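Local coordinates for protein putative alcohol dehydrogenase (Sinorhizobium meliloti, PDB 4J6F) that is a putative alcohol dehydrogenase of the medium-chain superfamily, probably oxidising alcohols with a nicotinamide cofactor as hydride acceptor, at residues Pro55-Ala60 against Tyr165-Ala170; Arg133-Phe138 against Ala334-Leu339. All blocks are in the same frame, centred on the assembly; numbering follows the deposited sequence.

Contact 1 (Pro55-Ala60 against Tyr165-Ala170); sequences PVPAPA and YMALPA
Val56 and Tyr165 meet because of how each turns about its first torsion. At Val56 (chi1 166°) CG1 takes the place opposite the backbone N, leaving CG2 opposite the carbonyl carbon and able to reach the ring. Tyr165, with chi1 -62°, sets its CG opposite its own carbonyl carbon and places the ring where CD2 meets the valine methyl. The touch is a single one: Val56 CG2 lies 4.0 Å from Tyr165 CD2, coming at the ring obliquely. A branched, wholly apolar side chain is well suited to cover the near part of a large ring. The second pair involves a smaller partner. Pro57 projects its ring at Ala167, with Pro57 CB 4.0 Å from Ala167 CB and Pro57 CG 3.9 Å from Ala167 N, the latter a van der Waals approach. Alanine's single methyl lets the pyrrolidine ring settle close to the strand, while proline offers an apolar ring without an amide hydrogen. No hydrogen bond links the two segments, so their fit rests on apolar surfaces. These residues belong to the GroES-like part of a medium-chain dehydrogenase: the proline-rich loop between strands 53-55 and 63-72 runs over strand 165-169, which is itself paired antiparallel with strand 63-72. Met166 and Leu168 bond through their backbones to Ile66 and Val64, whereas the CB atoms of Tyr165 and Ala167 point to the loop. Met34 of strand 33-39 touches Val56, Pro57 and Tyr165.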
loop_
_atom_site.group_PDB
_atom_site.type_symbol
_atom_site.label_atom_id
_atom_site.label_comp_id
_atom_site.label_asym_id
_atom_site.label_seq_id
_atom_site.Cartn_x
_atom_site.Cartn_y
_atom_site.Cartn_z
ATOM N N PRO A 55 -0.049 -21.716 -39.014
ATOM C CA PRO A 55 -0.790 -22.944 -38.709
ATOM C C PRO A 55 -1.994 -22.663 -37.811
ATOM O O PRO A 55 -1.872 -21.919 -36.833
ATOM C CB PRO A 55 0.240 -23.819 -37.971
ATOM C CG PRO A 55 1.572 -23.252 -38.318
ATOM C CD PRO A 55 1.352 -21.782 -38.546
ATOM N N VAL A 56 -3.148 -23.229 -38.171
ATOM C CA VAL A 56 -4.337 -23.171 -37.329
ATOM C C VAL A 56 -4.079 -24.154 -36.202
ATOM O O VAL A 56 -3.712 -25.295 -36.462
ATOM C CB VAL A 56 -5.615 -23.564 -38.107
ATOM C CG1 VAL A 56 -6.783 -23.838 -37.159
ATOM C CG2 VAL A 56 -5.985 -22.479 -39.107
ATOM N N PRO A 57 -4.236 -23.711 -34.944
ATOM C CA PRO A 57 -3.926 -24.641 -33.850
ATOM C C PRO A 57 -4.959 -25.754 -33.757
ATOM O O PRO A 57 -6.092 -25.590 -34.214
ATOM C CB PRO A 57 -3.945 -23.754 -32.603
ATOM C CG PRO A 57 -4.755 -22.563 -32.982
ATOM C CD PRO A 57 -4.611 -22.370 -34.461
ATOM N N ALA A 58 -4.546 -26.887 -33.203
ATOM C CA ALA A 58 -5.441 -28.022 -32.997
ATOM C C ALA A 58 -5.782 -28.091 -31.515
ATOM O O ALA A 58 -4.873 -28.197 -30.686
ATOM C CB ALA A 58 -4.778 -29.316 -33.449
ATOM N N PRO A 59 -7.086 -28.030 -31.168
ATOM C CA PRO A 59 -7.457 -28.086 -29.751
ATOM C C PRO A 59 -6.932 -29.359 -29.084
ATOM O O PRO A 59 -7.231 -30.475 -29.533
ATOM C CB PRO A 59 -8.988 -28.062 -29.777
ATOM C CG PRO A 59 -9.349 -28.529 -31.151
ATOM C CD PRO A 59 -8.270 -27.988 -32.042
ATOM N N ALA A 60 -6.116 -29.169 -28.048
ATOM C CA ALA A 60 -5.589 -30.257 -27.244
ATOM C C ALA A 60 -6.694 -30.737 -26.301
ATOM O O ALA A 60 -7.833 -30.244 -26.362
ATOM C CB ALA A 60 -4.374 -29.786 -26.459
ATOM N N TYR A 165 -8.427 -17.833 -35.774
ATOM C CA TYR A 165 -8.779 -18.942 -34.895
ATOM C C TYR A 165 -7.919 -18.940 -33.649
ATOM O O TYR A 165 -6.779 -18.495 -33.681
ATOM C CB TYR A 165 -8.623 -20.276 -35.629
ATOM C CG TYR A 165 -9.528 -20.397 -36.821
ATOM C CD1 TYR A 165 -10.851 -20.807 -36.668
ATOM C CD2 TYR A 165 -9.075 -20.077 -38.100
ATOM C CE1 TYR A 165 -11.700 -20.901 -37.755
ATOM C CE2 TYR A 165 -9.923 -20.172 -39.195
ATOM C CZ TYR A 165 -11.231 -20.582 -39.008
ATOM O OH TYR A 165 -12.078 -20.688 -40.078
HETATM N N MSE A 166 -8.457 -19.439 -32.545
HETATM C CA MSE A 166 -7.703 -19.468 -31.300
HETATM C C MSE A 166 -8.044 -20.703 -30.524
HETATM O O MSE A 166 -9.224 -21.085 -30.427
HETATM C CB MSE A 166 -8.043 -18.218 -30.497
HETATM C CG MSE A 166 -7.136 -18.021 -29.291
HETATM SE SE MSE A 166 -7.920 -16.584 -28.199
HETATM C CE MSE A 166 -7.065 -17.058 -26.494
ATOM N N ALA A 167 -7.009 -21.341 -29.981
ATOM C CA ALA A 167 -7.173 -22.461 -29.050
ATOM C C ALA A 167 -7.216 -21.921 -27.626
ATOM O O ALA A 167 -6.554 -20.930 -27.330
ATOM C CB ALA A 167 -6.022 -23.439 -29.205
ATOM N N LEU A 168 -7.994 -22.551 -26.751
ATOM C CA LEU A 168 -8.042 -22.165 -25.331
ATOM C C LEU A 168 -8.779 -23.207 -24.520
ATOM O O LEU A 168 -9.610 -23.920 -25.068
ATOM C CB LEU A 168 -8.734 -20.816 -25.145
ATOM C CG LEU A 168 -10.204 -20.746 -25.526
ATOM C CD1 LEU A 168 -10.970 -19.926 -24.504
ATOM C CD2 LEU A 168 -10.352 -20.168 -26.917
ATOM N N PRO A 169 -8.507 -23.292 -23.205
ATOM C CA PRO A 169 -9.196 -24.284 -22.377
ATOM C C PRO A 169 -10.701 -24.056 -22.370
ATOM O O PRO A 169 -11.148 -22.905 -22.309
ATOM C CB PRO A 169 -8.657 -24.012 -20.971
ATOM C CG PRO A 169 -7.424 -23.205 -21.154
ATOM C CD PRO A 169 -7.637 -22.417 -22.401
ATOM N N ALA A 170 -11.465 -25.145 -22.412
ATOM C CA ALA A 170 -12.924 -25.083 -22.345
ATOM C C ALA A 170 -13.468 -24.183 -21.234
ATOM O O ALA A 170 -14.322 -23.343 -21.511
ATOM C CB ALA A 170 -13.518 -26.478 -22.246
#

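Contact 2 (Arg133-Phe138 against Ala334-Leu339); sequences RVMVDF and ADFRRL
Phe336, on helix 333-344, drives its ring against Met135 and Asp137 along strand 133-140 of the GroES-like domain, in what is probably a medium-chain dehydrogenase fold; the helix comes after strand 324-327, an outermost strand of the parallel, Rossmann-type sheet. With CG opposite the backbone N (chi1 -173°) the phenylalanine ring extends away from the helix into buried surroundings, where a flat, apolar ring offers a face to Asp137. Met135, a selenomethionine, keeps its chain extended until the bend at chi3, which brings the terminal CE obliquely onto the ring, 3.7 Å from Phe336 CE1. A long unbranched side chain can span the gap from strand to helix. Asp137 instead lies over one face: its CB forms a CH-pi contact, 3.7 Å from the ring centroid and 22° off the normal. Its carboxylate continues across that face, only 10° from parallel to the ring. The carboxylate oxygens bond to other groups, OD1 to the backbone N of Ser139 and OD2 to the hydroxyl of Tyr141, which should help fix its rotation. His174 also meets the Phe336 ring. Asp137 OD2 reaches farthest along the ring, ending 3.8 Å from Phe336 CG.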
loop_
_atom_site.group_PDB
_atom_site.type_symbol
_atom_site.label_atom_id
_atom_site.label_comp_id
_atom_site.label_asym_id
_atom_site.label_seq_id
_atom_site.Cartn_x
_atom_site.Cartn_y
_atom_site.Cartn_z
ATOM N N ARG A 133 -21.406 -19.026 -28.961
ATOM C CA ARG A 133 -20.760 -17.725 -28.997
ATOM C C ARG A 133 -20.124 -17.507 -27.625
ATOM O O ARG A 133 -20.821 -17.431 -26.602
ATOM C CB ARG A 133 -21.786 -16.639 -29.336
ATOM C CG ARG A 133 -21.202 -15.295 -29.749
ATOM C CD ARG A 133 -20.937 -14.373 -28.553
ATOM N NE ARG A 133 -22.114 -14.101 -27.705
ATOM C CZ ARG A 133 -22.869 -13.001 -27.767
ATOM N NH1 ARG A 133 -23.903 -12.867 -26.940
ATOM N NH2 ARG A 133 -22.592 -12.031 -28.638
ATOM N N VAL A 134 -18.798 -17.437 -27.599
ATOM C CA VAL A 134 -18.076 -17.308 -26.341
ATOM C C VAL A 134 -17.231 -16.043 -26.194
ATOM O O VAL A 134 -16.633 -15.540 -27.152
ATOM C CB VAL A 134 -17.198 -18.537 -26.034
ATOM C CG1 VAL A 134 -18.067 -19.773 -25.873
ATOM C CG2 VAL A 134 -16.126 -18.736 -27.098
HETATM N N MSE A 135 -17.214 -15.543 -24.966
HETATM C CA MSE A 135 -16.275 -14.534 -24.538
HETATM C C MSE A 135 -15.175 -15.256 -23.823
HETATM O O MSE A 135 -15.434 -15.984 -22.864
HETATM C CB MSE A 135 -17.008 -13.646 -23.561
HETATM C CG MSE A 135 -16.194 -12.405 -23.244
HETATM SE SE MSE A 135 -17.062 -11.551 -21.705
HETATM C CE MSE A 135 -15.455 -11.249 -20.610
ATOM N N VAL A 136 -13.944 -15.076 -24.297
ATOM C CA VAL A 136 -12.766 -15.696 -23.699
ATOM C C VAL A 136 -12.340 -14.998 -22.406
ATOM O O VAL A 136 -12.205 -13.771 -22.371
ATOM C CB VAL A 136 -11.582 -15.644 -24.677
ATOM C CG1 VAL A 136 -10.288 -16.046 -23.989
ATOM C CG2 VAL A 136 -11.849 -16.535 -25.874
ATOM N N ASP A 137 -12.124 -15.774 -21.349
ATOM C CA ASP A 137 -11.422 -15.263 -20.177
ATOM C C ASP A 137 -9.935 -15.416 -20.472
ATOM O O ASP A 137 -9.426 -16.528 -20.554
ATOM C CB ASP A 137 -11.804 -16.050 -18.925
ATOM C CG ASP A 137 -10.937 -15.703 -17.721
ATOM O OD1 ASP A 137 -10.030 -14.842 -17.830
ATOM O OD2 ASP A 137 -11.168 -16.301 -16.653
ATOM N N PHE A 138 -9.238 -14.302 -20.634
ATOM C CA PHE A 138 -7.842 -14.341 -21.057
ATOM C C PHE A 138 -6.873 -14.917 -20.002
ATOM O O PHE A 138 -5.709 -15.183 -20.316
ATOM C CB PHE A 138 -7.385 -12.952 -21.578
ATOM C CG PHE A 138 -7.053 -11.948 -20.495
ATOM C CD1 PHE A 138 -7.940 -11.682 -19.444
ATOM C CD2 PHE A 138 -5.852 -11.246 -20.533
ATOM C CE1 PHE A 138 -7.633 -10.748 -18.461
ATOM C CE2 PHE A 138 -5.535 -10.303 -19.546
ATOM C CZ PHE A 138 -6.433 -10.048 -18.513
ATOM N N ALA A 334 -13.373 -15.359 -9.192
ATOM C CA ALA A 334 -14.602 -14.795 -8.628
ATOM C C ALA A 334 -14.839 -13.432 -9.228
ATOM O O ALA A 334 -15.974 -13.086 -9.550
ATOM C CB ALA A 334 -14.532 -14.706 -7.112
ATOM N N ASP A 335 -13.759 -12.669 -9.390
ATOM C CA ASP A 335 -13.832 -11.368 -10.032
ATOM C C ASP A 335 -14.402 -11.523 -11.436
ATOM O O ASP A 335 -15.310 -10.789 -11.819
ATOM C CB ASP A 335 -12.464 -10.680 -10.039
ATOM C CG ASP A 335 -11.942 -10.405 -8.630
ATOM O OD1 ASP A 335 -12.764 -10.093 -7.744
ATOM O OD2 ASP A 335 -10.716 -10.509 -8.391
ATOM N N PHE A 336 -13.911 -12.508 -12.183
ATOM C CA PHE A 336 -14.406 -12.737 -13.534
ATOM C C PHE A 336 -15.889 -13.107 -13.562
ATOM O O PHE A 336 -16.631 -12.653 -14.438
ATOM C CB PHE A 336 -13.590 -13.799 -14.262
ATOM C CG PHE A 336 -13.964 -13.937 -15.712
ATOM C CD1 PHE A 336 -13.422 -13.081 -16.669
ATOM C CD2 PHE A 336 -14.882 -14.899 -16.124
ATOM C CE1 PHE A 336 -13.771 -13.194 -18.003
ATOM C CE2 PHE A 336 -15.235 -15.013 -17.459
ATOM C CZ PHE A 336 -14.685 -14.158 -18.399
ATOM N N ARG A 337 -16.323 -13.935 -12.616
ATOM C CA ARG A 337 -17.721 -14.342 -12.563
ATOM C C ARG A 337 -18.609 -13.120 -12.363
ATOM O O ARG A 337 -19.613 -12.945 -13.065
ATOM C CB ARG A 337 -17.940 -15.387 -11.482
ATOM C CG ARG A 337 -17.796 -16.816 -11.982
ATOM C CD ARG A 337 -18.041 -17.806 -10.843
ATOM N NE ARG A 337 -16.797 -18.388 -10.325
ATOM C CZ ARG A 337 -16.292 -18.165 -9.113
ATOM N NH1 ARG A 337 -16.919 -17.370 -8.253
ATOM N NH2 ARG A 337 -15.157 -18.751 -8.750
ATOM N N ARG A 338 -18.196 -12.259 -11.434
ATOM C CA ARG A 338 -18.912 -11.033 -11.124
ATOM C C ARG A 338 -18.992 -10.164 -12.359
ATOM O O ARG A 338 -20.013 -9.528 -12.613
ATOM C CB ARG A 338 -18.221 -10.267 -9.997
ATOM C CG ARG A 338 -18.994 -9.046 -9.512
ATOM C CD ARG A 338 -18.697 -8.762 -8.047
ATOM N NE ARG A 338 -17.280 -8.463 -7.837
ATOM C CZ ARG A 338 -16.383 -9.283 -7.283
ATOM N NH1 ARG A 338 -16.724 -10.488 -6.840
ATOM N NH2 ARG A 338 -15.125 -8.889 -7.177
ATOM N N LEU A 339 -17.914 -10.137 -13.133
ATOM C CA LEU A 339 -17.898 -9.354 -14.359
ATOM C C LEU A 339 -18.924 -9.903 -15.349
ATOM O O LEU A 339 -19.756 -9.150 -15.865
ATOM C CB LEU A 339 -16.496 -9.326 -14.959
ATOM C CG LEU A 339 -16.308 -8.753 -16.352
ATOM C CD1 LEU A 339 -16.848 -7.334 -16.385
ATOM C CD2 LEU A 339 -14.831 -8.789 -16.697
#

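Overall arrangement
Contacts 1 and 2 sit with centres about 18 Å apart and meet along the same mixed sheet: strand 165-169 of contact 1 pairs with strand 63-72, which leads through strand 113-121 to strand 133-140 of contact 2. Side chains of the two contacts touch directly. Leu168 CD1 lies 3.8 Å from Val136 CG2, and Met166 CE packs on CG1 of the same valine. Their segments alternate along the chain. Contact 1 is the more peripheral, centred about 22 Å from the chain centre against about 12 Å for contact 2. A bound glycerol lies at contact 2, probably from the crystallisation liquor; it hydrogen-bonds Asp137 OD2 and may mark a pocket there.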